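PDB 4FD5: arylalkylamine N-Acetyltransferase 2 from Aedes aegypti, which probably transfers the acyl group of acetyl-CoA or long-chain acyl-CoAs to the amino group of arylalkylamines such as dopamine and serotonin. Local coordinates for residues V78-I83 with I133-V138. Residues are numbered along the deposited sequence; the frame is centred on the assembly and turned at random.
Sequences VALNGI and IRILSV
R134 lies along the backbone of L80 to G82, reaching from one strand over its antiparallel neighbour. Its CB sits 3.4 Å from L80 O and CG passes the same oxygen. From CG to NE the chain is extended (chi2 -177°, chi3 175°), which carries CD past G82 N and sets the guanidinium with one face on G82 CA, 3.6 Å from CZ. NE pairs with E132 in a salt bridge and NH1 hydrogen-bonds T59 OG1; NH2 donates to a water, 2.8 Å away in the guanidinium plane, that in turn donates to I83 O. At the root of this side chain R134 and I135 both face L80 in a classic beta bulge: L80 O accepts from both R134 N (2.7 Å) and I135 N (3.1 Å). Such a bulge in this central strand, 129-138, is a hallmark of the GNAT fold; in this family acetyl-CoA typically binds where this strand and the parallel neighbour, here 166-171, splay apart. Within the bulge L80 and I135 still meet CB to CB at 4.0 Å, covered by helices 19-29 and 50-60. On the sheet's other face, N81 OD1 is buried against I133 CA (3.4 Å) without a hydrogen-bond partner, whereas N81 ND2 donates to V64 O and S155 OG. V78 and S137 exchange two backbone hydrogen bonds.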
loop_
_atom_site.group_PDB
_atom_site.type_symbol
_atom_site.label_atom_id
_atom_site.label_comp_id
_atom_site.label_asym_id
_atom_site.label_seq_id
_atom_site.Cartn_x
_atom_site.Cartn_y
_atom_site.Cartn_z
ATOM N N VAL A 78 -6.119 -8.451 4.071
ATOM C CA VAL A 78 -5.759 -8.418 2.651
ATOM C C VAL A 78 -4.375 -7.809 2.401
ATOM O O VAL A 78 -3.876 -6.993 3.179
ATOM C CB VAL A 78 -6.775 -7.610 1.819
ATOM C CG1 VAL A 78 -8.157 -8.284 1.861
ATOM C CG2 VAL A 78 -6.826 -6.158 2.283
ATOM N N ALA A 79 -3.792 -8.206 1.274
ATOM C CA ALA A 79 -2.672 -7.504 0.672
ATOM C C ALA A 79 -3.125 -7.097 -0.715
ATOM O O ALA A 79 -3.307 -7.953 -1.581
ATOM C CB ALA A 79 -1.467 -8.416 0.566
ATOM N N LEU A 80 -3.353 -5.803 -0.912
ATOM C CA LEU A 80 -3.724 -5.320 -2.239
ATOM C C LEU A 80 -2.423 -4.978 -2.936
ATOM O O LEU A 80 -1.653 -4.119 -2.453
ATOM C CB LEU A 80 -4.633 -4.095 -2.177
ATOM C CG LEU A 80 -6.134 -4.374 -2.200
ATOM C CD1 LEU A 80 -6.539 -5.190 -1.013
ATOM C CD2 LEU A 80 -6.965 -3.109 -2.303
ATOM N N ASN A 81 -2.223 -5.637 -4.080
ATOM C CA ASN A 81 -0.986 -5.559 -4.839
ATOM C C ASN A 81 -1.270 -5.117 -6.258
ATOM O O ASN A 81 -2.264 -5.534 -6.859
ATOM C CB ASN A 81 -0.298 -6.925 -4.888
ATOM C CG ASN A 81 -0.040 -7.498 -3.507
ATOM O OD1 ASN A 81 0.412 -6.790 -2.601
ATOM N ND2 ASN A 81 -0.354 -8.773 -3.327
ATOM N N GLY A 82 -0.404 -4.260 -6.784
ATOM C CA GLY A 82 -0.552 -3.789 -8.157
ATOM C C GLY A 82 0.676 -4.036 -9.004
ATOM O O GLY A 82 1.749 -4.343 -8.503
ATOM N N ILE A 83 0.523 -3.902 -10.317
ATOM C CA ILE A 83 1.651 -4.088 -11.218
ATOM C C ILE A 83 2.109 -2.749 -11.783
ATOM O O ILE A 83 1.311 -2.030 -12.376
ATOM C CB ILE A 83 1.271 -5.019 -12.383
ATOM C CG1 ILE A 83 0.734 -6.337 -11.825
ATOM C CG2 ILE A 83 2.496 -5.270 -13.263
ATOM C CD1 ILE A 83 0.076 -7.237 -12.871
ATOM N N ILE A 133 3.291 -3.861 -3.408
ATOM C CA ILE A 133 2.371 -4.077 -2.298
ATOM C C ILE A 133 1.835 -2.702 -1.920
ATOM O O ILE A 133 2.594 -1.822 -1.513
ATOM C CB ILE A 133 3.080 -4.705 -1.081
ATOM C CG1 ILE A 133 3.702 -6.047 -1.435
ATOM C CG2 ILE A 133 2.102 -4.902 0.083
ATOM C CD1 ILE A 133 4.872 -6.421 -0.526
ATOM N N ARG A 134 0.531 -2.504 -2.069
ATOM C CA ARG A 134 -0.059 -1.185 -1.872
ATOM C C ARG A 134 -0.780 -1.034 -0.550
ATOM O O ARG A 134 -0.680 0.021 0.091
ATOM C CB ARG A 134 -0.996 -0.840 -3.028
ATOM C CG ARG A 134 -0.226 -0.745 -4.322
ATOM C CD ARG A 134 -1.097 -0.324 -5.511
ATOM N NE ARG A 134 -0.226 -0.150 -6.666
ATOM C CZ ARG A 134 -0.605 -0.221 -7.938
ATOM N NH1 ARG A 134 -1.876 -0.440 -8.260
ATOM N NH2 ARG A 134 0.307 -0.063 -8.893
ATOM N N ILE A 135 -1.541 -2.062 -0.172
ATOM C CA ILE A 135 -2.208 -2.052 1.123
ATOM C C ILE A 135 -1.967 -3.373 1.829
ATOM O O ILE A 135 -2.077 -4.424 1.209
ATOM C CB ILE A 135 -3.736 -1.868 0.979
ATOM C CG1 ILE A 135 -4.043 -0.443 0.515
ATOM C CG2 ILE A 135 -4.436 -2.173 2.298
ATOM C CD1 ILE A 135 -5.536 -0.150 0.414
ATOM N N LEU A 136 -1.632 -3.320 3.119
ATOM C CA LEU A 136 -1.570 -4.517 3.954
ATOM C C LEU A 136 -2.442 -4.232 5.168
ATOM O O LEU A 136 -2.173 -3.286 5.924
ATOM C CB LEU A 136 -0.122 -4.799 4.382
ATOM C CG LEU A 136 0.112 -5.954 5.358
ATOM C CD1 LEU A 136 -0.353 -7.275 4.761
ATOM C CD2 LEU A 136 1.582 -6.004 5.713
ATOM N N SER A 137 -3.481 -5.041 5.345
ATOM C CA SER A 137 -4.529 -4.735 6.325
ATOM C C SER A 137 -5.000 -6.019 7.000
ATOM O O SER A 137 -5.239 -7.015 6.322
ATOM C CB SER A 137 -5.720 -4.070 5.605
ATOM O OG SER A 137 -6.775 -3.812 6.515
ATOM N N VAL A 138 -5.099 -6.016 8.333
ATOM C CA VAL A 138 -5.607 -7.179 9.055
ATOM C C VAL A 138 -6.649 -6.707 10.061
ATOM O O VAL A 138 -6.382 -5.805 10.855
ATOM C CB VAL A 138 -4.479 -7.930 9.803
ATOM C CG1 VAL A 138 -5.055 -9.123 10.608
ATOM C CG2 VAL A 138 -3.417 -8.389 8.827
HETATM O O HOH W 1 -0.057 0.407 -11.623
#